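Local coordinates for alkyl hydroperoxide reductase/ Thiol specific antioxidant/ Mal allergen (Burkholderia ambifaria, PDB 5ENU), which probably reduces hydrogen peroxide and organic hydroperoxides by cysteine thiol chemistry, as a peroxiredoxin of the AhpC/TSA family with a thioredoxin-like fold, at residues V76-L81 / A104-F109; G27-S32 / P96-A101. All coordinates share one frame; numbering follows the deposited sequence. Where two conformers were deposited one is given.

Overall arrangement
Both contacts lie along neighbouring strands of the central mixed sheet of a thioredoxin-like fold. Contact 1 is buried and joins the end of strand 71-77 and the turn after it to helix 104-109. Contact 2 is only partly buried and packs the short strand 29-30, part of a separate two-stranded hairpin, on the side chains of segment 96-101. Strands 71-77 and 97-99 run parallel and adjacent, and Asp100 and Ser99, in segment 96-101, tie the two contacts together by hydrogen bonds to residues of contact 1. Aliphatic groups do all the touching in contact 2, whereas contact 1 adds a sulfur against the aliphatic part of an arginine, with a hydrogen-bonded turn beside it.

Contact 1: V76-L81 / A104-F109; sequences VSRDSL and ALCALF
Val76 meets Leu105 where the C-terminal end of strand 71-77, in the central sheet of the thioredoxin-like fold, faces the short helix 104-109. The packing is apolar and light, burying 149 Å² in all. In the conformer given for Leu105, Val76 CG2 and Leu105 CD2 meet loosely, methyl to methyl, at 4.3 Å, and the closest CA atoms, those of Val76 and Leu105, are 8.3 Å apart. Ile98 and Phe43, on the strands flanking 71-77, also touch Leu105, so the leucine sits over the sheet rather than on one strand.

The second apolar meeting involves sulfur. Cys106 SG lies 3.9 Å from Arg78 CG, alongside the aliphatic part of the arginine. With its CG beside the backbone N (chi1 -58°), Arg78 runs out extended to CD and then bends at chi3 (-63°). Its guanidinium is occupied elsewhere: NH1 forms a salt bridge with Glu103, just before the helix, and NH2 bonds to Arg123 O.

The polar bonds serve each segment separately, partly through neighbours in the chain. Asp100 gives one carboxylate oxygen each to Leu105 N and Cys106 N, gripping the first turn of the helix, while Phe109 N bonds to Leu105 O. Ser80 is the N-cap of helix 81-91, its OG accepting from Ser83 N. In the turn between strand 71-77 and helix 81-91, Ser77 OG donates to Asp79 OD2 over 2.7 Å, meeting the carboxylate on its anti side and 20° out of its plane; the same OD2 also accepts from Asp47 N.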
loop_
_atom_site.group_PDB
_atom_site.type_symbol
_atom_site.label_atom_id
_atom_site.label_comp_id
_atom_site.label_asym_id
_atom_site.label_seq_id
_atom_site.Cartn_x
_atom_site.Cartn_y
_atom_site.Cartn_z
ATOM N N VAL A 76 3.230 -0.868 -1.481
ATOM C CA VAL A 76 3.783 0.245 -2.259
ATOM C C VAL A 76 4.968 0.837 -1.510
ATOM O O VAL A 76 4.837 1.212 -0.340
ATOM C CB VAL A 76 2.756 1.373 -2.493
ATOM C CG1 VAL A 76 3.338 2.396 -3.473
ATOM C CG2 VAL A 76 1.428 0.808 -2.996
ATOM N N SER A 77 6.109 0.958 -2.190
ATOM C CA SER A 77 7.179 1.840 -1.750
ATOM C C SER A 77 7.788 2.473 -2.989
ATOM O O SER A 77 7.433 2.122 -4.123
ATOM C CB SER A 77 8.255 1.123 -0.926
ATOM O OG SER A 77 9.162 0.435 -1.781
ATOM N N ARG A 78 8.737 3.386 -2.781
ATOM C CA ARG A 78 9.389 4.043 -3.915
ATOM C C ARG A 78 10.596 3.265 -4.440
ATOM O O ARG A 78 11.240 3.726 -5.395
ATOM C CB ARG A 78 9.775 5.487 -3.546
ATOM C CG ARG A 78 8.578 6.346 -3.112
ATOM C CD ARG A 78 9.006 7.646 -2.446
ATOM N NE ARG A 78 9.753 7.406 -1.207
ATOM C CZ ARG A 78 10.432 8.345 -0.566
ATOM N NH1 ARG A 78 10.437 9.594 -1.026
ATOM N NH2 ARG A 78 11.071 8.038 0.552
ATOM N N ASP A 79 10.909 2.107 -3.854
ATOM C CA ASP A 79 12.033 1.294 -4.315
ATOM C C ASP A 79 11.831 0.846 -5.761
ATOM O O ASP A 79 10.707 0.780 -6.267
ATOM C CB ASP A 79 12.217 0.065 -3.408
ATOM C CG ASP A 79 12.602 0.450 -2.003
ATOM O OD1 ASP A 79 13.770 0.852 -1.822
ATOM O OD2 ASP A 79 11.740 0.418 -1.099
ATOM N N SER A 80 12.946 0.511 -6.416
ATOM C CA SER A 80 12.951 0.027 -7.791
ATOM C C SER A 80 12.228 -1.321 -7.931
ATOM O O SER A 80 12.043 -2.080 -6.969
ATOM C CB SER A 80 14.392 -0.153 -8.273
ATOM O OG SER A 80 15.000 -1.216 -7.579
ATOM N N LEU A 81 11.845 -1.635 -9.173
ATOM C CA LEU A 81 11.314 -2.968 -9.463
ATOM C C LEU A 81 12.327 -4.055 -9.131
ATOM O O LEU A 81 11.952 -5.116 -8.617
ATOM C CB LEU A 81 10.906 -3.059 -10.937
ATOM C CG LEU A 81 9.597 -2.327 -11.259
ATOM C CD1 LEU A 81 9.388 -2.301 -12.786
ATOM C CD2 LEU A 81 8.407 -2.995 -10.552
ATOM N N ALA A 104 4.012 9.069 -7.915
ATOM C CA ALA A 104 2.622 9.336 -8.300
ATOM C C ALA A 104 1.633 8.869 -7.227
ATOM O O ALA A 104 0.717 9.613 -6.837
ATOM C CB ALA A 104 2.298 8.691 -9.648
ATOM N N LEU A 105 1.780 7.632 -6.738
ATOM C CA LEU A 105 0.823 7.149 -5.743
ATOM C C LEU A 105 1.065 7.788 -4.382
ATOM O O LEU A 105 0.115 8.060 -3.647
ATOM C CB LEU A 105 0.870 5.628 -5.622
ATOM C CG LEU A 105 0.080 4.789 -6.631
ATOM C CD1 LEU A 105 0.644 4.939 -8.044
ATOM C CD2 LEU A 105 0.075 3.330 -6.191
ATOM N N CYS A 106 2.333 8.027 -4.023
ATOM C CA CYS A 106 2.600 8.660 -2.730
ATOM C C CYS A 106 1.989 10.048 -2.670
ATOM O O CYS A 106 1.479 10.474 -1.620
ATOM C CB CYS A 106 4.102 8.735 -2.475
ATOM S SG CYS A 106 4.925 7.184 -2.089
ATOM N N ALA A 107 2.010 10.757 -3.804
ATOM C CA ALA A 107 1.387 12.070 -3.884
ATOM C C ALA A 107 -0.131 11.950 -3.812
ATOM O O ALA A 107 -0.788 12.697 -3.078
ATOM C CB ALA A 107 1.810 12.741 -5.184
ATOM N N LEU A 108 -0.703 11.005 -4.567
ATOM C CA LEU A 108 -2.152 10.824 -4.597
ATOM C C LEU A 108 -2.703 10.485 -3.212
ATOM O O LEU A 108 -3.751 11.005 -2.806
ATOM C CB LEU A 108 -2.508 9.737 -5.610
ATOM C CG LEU A 108 -3.984 9.330 -5.706
ATOM C CD1 LEU A 108 -4.850 10.539 -6.019
ATOM C CD2 LEU A 108 -4.137 8.220 -6.751
ATOM N N PHE A 109 -2.017 9.619 -2.471
ATOM C CA PHE A 109 -2.449 9.188 -1.144
ATOM C C PHE A 109 -1.899 10.058 -0.028
ATOM O O PHE A 109 -2.250 9.846 1.136
ATOM C CB PHE A 109 -2.135 7.706 -0.933
ATOM C CG PHE A 109 -3.067 6.805 -1.693
ATOM C CD1 PHE A 109 -2.871 6.555 -3.054
ATOM C CD2 PHE A 109 -4.166 6.227 -1.053
ATOM C CE1 PHE A 109 -3.766 5.745 -3.761
ATOM C CE2 PHE A 109 -5.062 5.418 -1.752
ATOM C CZ PHE A 109 -4.867 5.175 -3.112
#

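Contact 2: G27-S32 / P96-A101; sequences GDISLS and PLISDA
Ile29 and Ile98 mark the nearest backbone approach of two short strands that belong to different sheets, their CA atoms 7.8 Å apart. Strand 29-30 pairs antiparallel with 21-22 in a small hairpin, while 97-99 lies beside 71-77 in the central sheet of the thioredoxin-like fold. The distance is too wide for strand pairing, and side chains fill it, burying 121 Å² in all.

Ile29 carries the contact through the end of its longer branch. With CG1 beside the backbone N (chi1 -64°) and the branch extended beyond it (chi2 173°), CD1 comes to lie against the proline ring of Pro96, and the two side chains cross at about a right angle. The methyl meets that ring at CB and CG, while its approach to Ile98 is looser, with Ile29 CD1 4.4 Å from Ile98 CG1. Ile74, on the adjoining strand 71-77, touches both isoleucines.

The backbones are hydrogen-bonded to other partners: Ile29 pairs with Ala22, and Pro96 and Ile98 both with Gly75. A further tie is made by Thr25, whose OG1 bonds to Leu97 N. The shortest approach between the segments is from Ile29 CD1 to Pro96 CB, 3.7 Å.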
loop_
_atom_site.group_PDB
_atom_site.type_symbol
_atom_site.label_atom_id
_atom_site.label_comp_id
_atom_site.label_asym_id
_atom_site.label_seq_id
_atom_site.Cartn_x
_atom_site.Cartn_y
_atom_site.Cartn_z
ATOM N N GLY A 27 4.319 -7.029 -13.628
ATOM C CA GLY A 27 3.669 -6.193 -14.616
ATOM C C GLY A 27 2.824 -5.104 -13.977
ATOM O O GLY A 27 2.549 -5.093 -12.777
ATOM N N ASP A 28 2.378 -4.205 -14.829
ATOM C CA ASP A 28 1.729 -2.996 -14.370
ATOM C C ASP A 28 0.347 -3.308 -13.815
ATOM O O ASP A 28 -0.333 -4.248 -14.249
ATOM C CB ASP A 28 1.616 -2.018 -15.535
ATOM C CG ASP A 28 0.735 -2.544 -16.675
ATOM O OD1 ASP A 28 0.889 -3.712 -17.135
ATOM O OD2 ASP A 28 -0.103 -1.756 -17.143
ATOM N N ILE A 29 -0.073 -2.494 -12.846
ATOM C CA ILE A 29 -1.368 -2.639 -12.196
ATOM C C ILE A 29 -2.113 -1.321 -12.299
ATOM O O ILE A 29 -1.551 -0.264 -11.996
ATOM C CB ILE A 29 -1.204 -3.012 -10.710
ATOM C CG1 ILE A 29 -0.548 -4.385 -10.604
ATOM C CG2 ILE A 29 -2.565 -2.962 -9.991
ATOM C CD1 ILE A 29 -0.181 -4.792 -9.189
ATOM N N SER A 30 -3.378 -1.389 -12.698
ATOM C CA SER A 30 -4.278 -0.247 -12.655
ATOM C C SER A 30 -5.322 -0.464 -11.566
ATOM O O SER A 30 -5.749 -1.588 -11.315
ATOM C CB SER A 30 -4.999 -0.038 -13.993
ATOM O OG SER A 30 -4.079 0.192 -15.046
ATOM N N LEU A 31 -5.753 0.631 -10.932
ATOM C CA LEU A 31 -6.815 0.516 -9.940
ATOM C C LEU A 31 -8.048 -0.136 -10.541
ATOM O O LEU A 31 -8.737 -0.908 -9.866
ATOM C CB LEU A 31 -7.158 1.895 -9.385
ATOM C CG LEU A 31 -8.296 1.924 -8.357
ATOM C CD1 LEU A 31 -7.920 1.114 -7.114
ATOM C CD2 LEU A 31 -8.658 3.372 -8.019
ATOM N N SER A 32 -8.315 0.130 -11.823
ATOM C CA SER A 32 -9.468 -0.474 -12.479
ATOM C C SER A 32 -9.379 -1.997 -12.543
ATOM O O SER A 32 -10.424 -2.668 -12.588
ATOM C CB SER A 32 -9.636 0.114 -13.874
ATOM O OG SER A 32 -8.502 -0.166 -14.666
ATOM N N PRO A 96 1.454 -8.606 -5.025
ATOM C CA PRO A 96 2.364 -7.728 -5.776
ATOM C C PRO A 96 2.879 -6.557 -4.953
ATOM O O PRO A 96 2.279 -6.144 -3.963
ATOM C CB PRO A 96 1.491 -7.185 -6.923
ATOM C CG PRO A 96 0.172 -7.892 -6.826
ATOM C CD PRO A 96 0.052 -8.475 -5.462
ATOM N N LEU A 97 4.001 -6.000 -5.417
ATOM C CA LEU A 97 4.556 -4.753 -4.896
ATOM C C LEU A 97 4.639 -3.744 -6.040
ATOM O O LEU A 97 5.274 -4.022 -7.065
ATOM C CB LEU A 97 5.961 -4.972 -4.316
ATOM C CG LEU A 97 6.059 -5.976 -3.164
ATOM C CD1 LEU A 97 7.534 -6.162 -2.788
ATOM C CD2 LEU A 97 5.225 -5.534 -1.938
ATOM N N ILE A 98 4.031 -2.569 -5.846
ATOM C CA ILE A 98 4.121 -1.471 -6.817
ATOM C C ILE A 98 5.406 -0.685 -6.574
ATOM O O ILE A 98 5.720 -0.337 -5.423
ATOM C CB ILE A 98 2.888 -0.552 -6.709
ATOM C CG1 ILE A 98 1.681 -1.207 -7.401
ATOM C CG2 ILE A 98 3.189 0.815 -7.306
ATOM C CD1 ILE A 98 0.339 -0.480 -7.169
ATOM N N SER A 99 6.136 -0.398 -7.650
ATOM C CA SER A 99 7.296 0.496 -7.597
ATOM C C SER A 99 6.825 1.917 -7.888
ATOM O O SER A 99 6.551 2.270 -9.037
ATOM C CB SER A 99 8.365 0.071 -8.600
ATOM O OG SER A 99 9.400 1.040 -8.598
ATOM N N ASP A 100 6.719 2.728 -6.848
ATOM C CA ASP A 100 6.278 4.115 -6.986
ATOM C C ASP A 100 7.480 5.048 -7.010
ATOM O O ASP A 100 7.528 6.074 -6.340
ATOM C CB ASP A 100 5.327 4.461 -5.845
ATOM C CG ASP A 100 4.517 5.713 -6.119
ATOM O OD1 ASP A 100 3.974 5.863 -7.230
ATOM O OD2 ASP A 100 4.414 6.554 -5.209
ATOM N N ALA A 101 8.477 4.691 -7.824
ATOM C CA ALA A 101 9.716 5.474 -7.902
ATOM C C ALA A 101 9.469 6.937 -8.258
ATOM O O ALA A 101 10.255 7.809 -7.850
ATOM C CB ALA A 101 10.689 4.844 -8.908
#